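Local coordinates for protein Zn-dependent hydrolase, glyoxylase (Echinicola vietnamensis, PDB 6T5K) that probably hydrolyses beta-lactam antibiotics, including carbapenems, to substituted beta-amino acids as a zinc-dependent class B beta-lactamase, at residues Ala98-Leu103 against Gly162-Asn167; Gly180-Lys185 against Pro221-Trp226. All blocks are in the same frame, centred on the assembly; numbering follows the deposited sequence.

Contact 1 of 2, residues Ala98-Leu103 against Gly162-Asn167; sequences ATHFHL and GHTQDN. With ZN (zinc ion), chain G.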
loop_
_atom_site.group_PDB
_atom_site.type_symbol
_atom_site.label_atom_id
_atom_site.label_comp_id
_atom_site.label_asym_id
_atom_site.label_seq_id
_atom_site.Cartn_x
_atom_site.Cartn_y
_atom_site.Cartn_z
ATOM N N ALA A 98 -4.183 4.760 -4.005
ATOM C CA ALA A 98 -4.750 4.682 -2.657
ATOM C C ALA A 98 -5.416 3.319 -2.536
ATOM O O ALA A 98 -6.360 3.027 -3.279
ATOM C CB ALA A 98 -5.798 5.763 -2.431
ATOM N N THR A 99 -4.907 2.475 -1.646
ATOM C CA THR A 99 -5.390 1.099 -1.619
ATOM C C THR A 99 -6.701 0.903 -0.859
ATOM O O THR A 99 -7.262 -0.202 -0.919
ATOM C CB THR A 99 -4.302 0.118 -1.150
ATOM O OG1 THR A 99 -3.896 0.391 0.182
ATOM C CG2 THR A 99 -3.108 0.126 -2.109
ATOM N N HIS A 100 -7.177 1.899 -0.132
ATOM C CA HIS A 100 -8.573 1.984 0.301
ATOM C C HIS A 100 -8.813 3.424 0.728
ATOM O O HIS A 100 -7.926 4.276 0.619
ATOM C CB HIS A 100 -9.016 0.953 1.361
ATOM C CG HIS A 100 -8.293 1.024 2.670
ATOM N ND1 HIS A 100 -7.064 0.439 2.877
ATOM C CD2 HIS A 100 -8.666 1.538 3.868
ATOM C CE1 HIS A 100 -6.683 0.645 4.128
ATOM N NE2 HIS A 100 -7.640 1.296 4.753
ATOM N N PHE A 101 -10.019 3.706 1.194
ATOM C CA PHE A 101 -10.417 5.101 1.401
ATOM C C PHE A 101 -9.928 5.734 2.702
ATOM O O PHE A 101 -10.153 6.931 2.898
ATOM C CB PHE A 101 -11.943 5.246 1.309
ATOM C CG PHE A 101 -12.695 4.786 2.533
ATOM C CD1 PHE A 101 -13.091 3.450 2.663
ATOM C CD2 PHE A 101 -13.043 5.694 3.533
ATOM C CE1 PHE A 101 -13.799 3.036 3.772
ATOM C CE2 PHE A 101 -13.782 5.275 4.647
ATOM C CZ PHE A 101 -14.137 3.940 4.771
ATOM N N HIS A 102 -9.269 4.994 3.590
ATOM C CA HIS A 102 -8.874 5.560 4.877
ATOM C C HIS A 102 -7.675 6.517 4.735
ATOM O O HIS A 102 -6.961 6.535 3.740
ATOM C CB HIS A 102 -8.496 4.453 5.850
ATOM C CG HIS A 102 -9.652 3.682 6.389
ATOM N ND1 HIS A 102 -9.505 2.425 6.944
ATOM C CD2 HIS A 102 -10.965 3.992 6.497
ATOM C CE1 HIS A 102 -10.678 2.000 7.368
ATOM N NE2 HIS A 102 -11.582 2.927 7.104
ATOM N N LEU A 103 -7.418 7.283 5.796
ATOM C CA LEU A 103 -6.400 8.344 5.730
ATOM C C LEU A 103 -4.965 7.821 5.665
ATOM O O LEU A 103 -4.090 8.528 5.147
ATOM C CB LEU A 103 -6.609 9.334 6.878
ATOM C CG LEU A 103 -7.875 10.190 6.731
ATOM C CD1 LEU A 103 -8.089 10.959 8.022
ATOM C CD2 LEU A 103 -7.770 11.172 5.562
ATOM N N GLY A 162 -12.653 -6.841 2.864
ATOM C CA GLY A 162 -11.934 -7.334 4.015
ATOM C C GLY A 162 -11.801 -6.261 5.068
ATOM O O GLY A 162 -12.742 -5.952 5.798
ATOM N N HIS A 163 -10.616 -5.676 5.129
ATOM C CA HIS A 163 -10.393 -4.540 6.015
ATOM C C HIS A 163 -11.387 -3.423 5.733
ATOM O O HIS A 163 -11.916 -2.792 6.656
ATOM C CB HIS A 163 -8.969 -4.030 5.808
ATOM C CG HIS A 163 -8.703 -2.743 6.502
ATOM N ND1 HIS A 163 -8.601 -2.628 7.874
ATOM C CD2 HIS A 163 -8.537 -1.499 6.009
ATOM C CE1 HIS A 163 -8.367 -1.369 8.194
ATOM N NE2 HIS A 163 -8.322 -0.663 7.082
ATOM N N THR A 164 -11.671 -3.184 4.459
ATOM C CA THR A 164 -12.776 -2.326 4.046
ATOM C C THR A 164 -13.455 -2.966 2.835
ATOM O O THR A 164 -12.984 -3.974 2.285
ATOM C CB THR A 164 -12.332 -0.910 3.654
ATOM O OG1 THR A 164 -11.358 -1.012 2.612
ATOM C CG2 THR A 164 -11.775 -0.151 4.845
ATOM N N GLN A 165 -14.578 -2.382 2.408
ATOM C CA GLN A 165 -15.255 -2.925 1.240
ATOM C C GLN A 165 -14.482 -2.704 -0.046
ATOM O O GLN A 165 -14.663 -3.473 -0.999
ATOM C CB GLN A 165 -16.647 -2.334 1.069
ATOM C CG GLN A 165 -16.700 -0.815 0.935
ATOM C CD GLN A 165 -18.053 -0.330 0.549
ATOM O OE1 GLN A 165 -18.782 0.214 1.365
ATOM N NE2 GLN A 165 -18.400 -0.516 -0.685
ATOM N N ASP A 166 -13.622 -1.676 -0.092
ATOM C CA ASP A 166 -12.980 -1.205 -1.310
ATOM C C ASP A 166 -11.496 -1.565 -1.398
ATOM O O ASP A 166 -10.834 -1.111 -2.339
ATOM C CB ASP A 166 -13.132 0.314 -1.406
ATOM C CG ASP A 166 -12.479 1.049 -0.226
ATOM O OD1 ASP A 166 -12.597 0.586 0.930
ATOM O OD2 ASP A 166 -11.858 2.117 -0.476
ATOM N N ASN A 167 -10.973 -2.282 -0.431
ATOM C CA ASN A 167 -9.544 -2.503 -0.418
ATOM C C ASN A 167 -8.986 -3.262 -1.619
ATOM O O ASN A 167 -9.580 -4.173 -2.066
ATOM C CB ASN A 167 -9.043 -3.033 0.932
ATOM C CG ASN A 167 -9.773 -4.289 1.419
ATOM O OD1 ASN A 167 -9.774 -4.599 2.577
ATOM N ND2 ASN A 167 -10.305 -4.982 0.539
HETATM ZN ZN ZN G . -7.837 1.266 6.800
HETATM O O HOH W 1 -6.354 1.848 7.833
#

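Contact 2 of 2, residues Gly180-Lys185 against Pro221-Trp226; sequences GGCLIK and PGHGNW. With ZN (zinc ion), chain H.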
loop_
_atom_site.group_PDB
_atom_site.type_symbol
_atom_site.label_atom_id
_atom_site.label_comp_id
_atom_site.label_asym_id
_atom_site.label_seq_id
_atom_site.Cartn_x
_atom_site.Cartn_y
_atom_site.Cartn_z
ATOM N N GLY A 180 -0.014 -5.710 0.371
ATOM C CA GLY A 180 -1.329 -6.136 0.814
ATOM C C GLY A 180 -2.160 -5.032 1.416
ATOM O O GLY A 180 -3.379 -5.161 1.485
ATOM N N GLY A 181 -1.527 -3.933 1.816
ATOM C CA GLY A 181 -2.250 -2.890 2.517
ATOM C C GLY A 181 -2.901 -3.456 3.765
ATOM O O GLY A 181 -2.492 -4.503 4.276
ATOM N N CYS A 182 -3.944 -2.757 4.239
ATOM C CA CYS A 182 -4.481 -3.114 5.544
ATOM C C CYS A 182 -5.320 -4.373 5.510
ATOM O O CYS A 182 -5.744 -4.840 6.573
ATOM C CB CYS A 182 -5.221 -1.969 6.164
ATOM S SG CYS A 182 -4.159 -0.515 6.239
ATOM N N LEU A 183 -5.569 -4.916 4.311
ATOM C CA LEU A 183 -6.210 -6.217 4.166
ATOM C C LEU A 183 -5.317 -7.339 4.651
ATOM O O LEU A 183 -5.830 -8.406 5.009
ATOM C CB LEU A 183 -6.502 -6.430 2.676
ATOM C CG LEU A 183 -7.151 -7.698 2.154
ATOM C CD1 LEU A 183 -8.527 -7.849 2.702
ATOM C CD2 LEU A 183 -7.117 -7.611 0.631
ATOM N N ILE A 184 -3.997 -7.144 4.634
ATOM C CA ILE A 184 -3.052 -8.160 5.071
ATOM C C ILE A 184 -2.416 -7.724 6.379
ATOM O O ILE A 184 -1.942 -6.586 6.493
ATOM C CB ILE A 184 -1.985 -8.457 4.008
ATOM C CG1 ILE A 184 -2.649 -8.892 2.682
ATOM C CG2 ILE A 184 -0.970 -9.487 4.548
ATOM C CD1 ILE A 184 -3.597 -10.064 2.822
ATOM N N LYS A 185 -2.426 -8.628 7.364
ATOM C CA LYS A 185 -1.819 -8.409 8.668
ATOM C C LYS A 185 -0.394 -8.935 8.731
ATOM O O LYS A 185 -0.040 -9.917 8.075
ATOM C CB LYS A 185 -2.622 -9.086 9.775
ATOM C CG LYS A 185 -4.050 -8.620 9.827
ATOM C CD LYS A 185 -4.138 -7.122 10.023
ATOM C CE LYS A 185 -5.589 -6.693 10.336
ATOM N NZ LYS A 185 -5.712 -5.260 10.555
ATOM N N PRO A 221 2.423 -5.783 4.656
ATOM C CA PRO A 221 1.115 -5.473 5.243
ATOM C C PRO A 221 0.984 -3.973 5.423
ATOM O O PRO A 221 1.946 -3.228 5.314
ATOM C CB PRO A 221 1.200 -6.153 6.621
ATOM C CG PRO A 221 2.670 -5.981 6.984
ATOM C CD PRO A 221 3.430 -6.111 5.694
ATOM N N GLY A 222 -0.237 -3.541 5.722
ATOM C CA GLY A 222 -0.489 -2.129 5.928
ATOM C C GLY A 222 0.107 -1.581 7.193
ATOM O O GLY A 222 0.343 -0.370 7.272
ATOM N N HIS A 223 0.392 -2.446 8.165
ATOM C CA HIS A 223 0.990 -2.062 9.435
ATOM C C HIS A 223 1.897 -3.204 9.865
ATOM O O HIS A 223 1.555 -4.368 9.659
ATOM C CB HIS A 223 -0.109 -1.828 10.485
ATOM C CG HIS A 223 -1.149 -0.831 10.050
ATOM N ND1 HIS A 223 -0.978 0.535 10.162
ATOM C CD2 HIS A 223 -2.353 -1.011 9.461
ATOM C CE1 HIS A 223 -2.040 1.150 9.661
ATOM N NE2 HIS A 223 -2.897 0.231 9.245
ATOM N N GLY A 224 3.043 -2.876 10.462
ATOM C CA GLY A 224 3.910 -3.908 11.019
ATOM C C GLY A 224 4.943 -4.413 10.041
ATOM O O GLY A 224 5.133 -3.878 8.946
ATOM N N ASN A 225 5.602 -5.489 10.457
ATOM C CA ASN A 225 6.703 -6.049 9.689
ATOM C C ASN A 225 6.218 -6.752 8.425
ATOM O O ASN A 225 5.224 -7.490 8.439
ATOM C CB ASN A 225 7.507 -7.033 10.545
ATOM C CG ASN A 225 8.293 -6.346 11.651
ATOM O OD1 ASN A 225 8.741 -5.219 11.499
ATOM N ND2 ASN A 225 8.452 -7.027 12.773
ATOM N N TRP A 226 6.949 -6.550 7.326
ATOM C CA TRP A 226 6.724 -7.354 6.150
ATOM C C TRP A 226 7.400 -8.716 6.318
ATOM O O TRP A 226 8.255 -8.936 7.183
ATOM C CB TRP A 226 7.261 -6.602 4.938
ATOM C CG TRP A 226 8.620 -6.022 5.132
ATOM C CD1 TRP A 226 9.803 -6.602 4.801
ATOM C CD2 TRP A 226 8.943 -4.723 5.663
ATOM N NE1 TRP A 226 10.838 -5.766 5.107
ATOM C CE2 TRP A 226 10.337 -4.612 5.658
ATOM C CE3 TRP A 226 8.185 -3.671 6.178
ATOM C CZ2 TRP A 226 10.984 -3.471 6.104
ATOM C CZ3 TRP A 226 8.827 -2.557 6.640
ATOM C CH2 TRP A 226 10.206 -2.461 6.590
HETATM ZN ZN ZN H . -4.600 0.649 7.932
HETATM O O HOH W 2 -1.828 -4.581 8.415
HETATM O O HOH W 1 -6.354 1.848 7.833
HETATM O O HOH W 3 -5.488 -1.022 9.234
#

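Contact 1 of 2, residues Ala98-Leu103 against Gly162-Asn167
His102 meets His163 tip to tip at a zinc ion, where His100 crosses His163 at about a right angle, and the metal bonds carry the contact. His100 NE2 lies 2.1 Å from the zinc, while His102 ND1 and His163 NE2 are each 2.0 Å from it. Water 1 is the fourth ligand of a roughly tetrahedral site. His102 uses the ring nitrogen nearer its backbone; the other two histidines use the outer one. The other nitrogen of His102, NE2, is hydrogen-bonded to Asp196 OD2, a second-shell carboxylate that would help hold the ring's orientation.

Convergence on the zinc sets the ring packing. His163 turns an edge toward the face of His100 in an offset edge-to-face pair, with planes at 73° and CD2 over the rim. Its CG stands anti to the backbone N (chi1 171°), which carries the ring across to the metal.

Both segments are loops following strands of the metallo-beta-lactamase fold. His100, His102 and Asp104 belong to its HxHxD signature, and His163 completes the three-histidine zinc site of a subclass B1 enzyme.

Apolar contact centres on Thr164, whose CG2 methyl reaches His102 CE1 at 3.5 Å and also approaches His100 CD2 and Phe101 CE1, so one methyl touches three rings.

Two polar contacts order the 162-167 loop from within. Thr164 OG1 donates to Asp166 OD1 at 2.6 Å, from above the carboxylate plane. Thr164 N donates to Asn167 OD1 in a nearly straight bond (170° at the hydrogen). Across the contact, Asp166 OD1 meets the Phe101 ring at its edge, 3.4 Å from CD1, and Asp166 OD2, hydrogen-bonded to Thr125 OG1, lies 2.9 Å from Phe101 N. Asn167 CA makes a CA-H...O contact of 3.3 Å to Thr99 O.

Contact 2 of 2, residues Gly180-Lys185 against Pro221-Trp226
Gly181 and Gly222 bring the two backbones together, their CA atoms 3.9 Å apart, where neighbouring parallel strands 177-181 and 218-221 of the metallo-beta-lactamase fold run out into loops. These loops deliver Cys182 and His223, which with Asp104 form the Asp-Cys-His zinc site of a subclass B1 enzyme.

From Gly180 the chain enters a type II' turn. Gly181 occupies its second position with a positive phi of 57°, and a type I turn from Gly181 to Ile184 overlaps the first. Gly181 O is shared between two donors: Ile184 N closes the second turn, and Gly222 N comes from across the contact at 2.8 Å. The latter bond is weak, bent to 124° at the hydrogen.

Cys182 comes next, with SG anti to its own carbonyl carbon and beside the backbone N (chi1 -55°). SG binds the zinc at 2.1 Å and His223 NE2 binds it at 2.2 Å, which leaves sulfur and nitrogen 3.3 Å apart as neighbouring ligands. The sulfur approaches the imidazole obliquely. Waters 1 and 3 and Asp104 bring the ligands to five. His223 ND1, the nitrogen turned from the metal, donates to Ala55 O, a second-shell carbonyl that steadies the ring.

Ile184 makes a distant apolar contact, CG2 to Pro221 CB at 4.5 Å, and helix 230-239 touches both residues. Ile184 O lies closer to Pro221 CB, at 3.2 Å, and accepts a hydrogen bond from water 2, which accepts a weak one from His223 N and so links the two loops.

At Lys185, NZ is hydrogen-bonded to Lys191 O, while the backbone C of Lys185 lies 3.8 Å from Pro221 CB.

Overall arrangement
Contacts 1 and 2 lie in series along the chain, with centres about 12 Å apart, and each holds one metal of the dizinc active site. The ZN atom of contact 1 is 3.5 Å from the ZN atom of contact 2. They share water 1, whose oxygen is 1.9 Å from the zinc of contact 1 and 2.1 Å from that of contact 2. This bridging position is consistent with the attacking nucleophile of dizinc beta-lactamases. The ligands also pack directly: Cys182 SG lies 3.5 Å from His100 CE1, and Cys182 CB is 3.4 Å from His163 CD2. Farther from the metals, Leu183 CD1 packs against Gly162 CA and Asn167 OD1, so segment 180-185 touches both segments of contact 1.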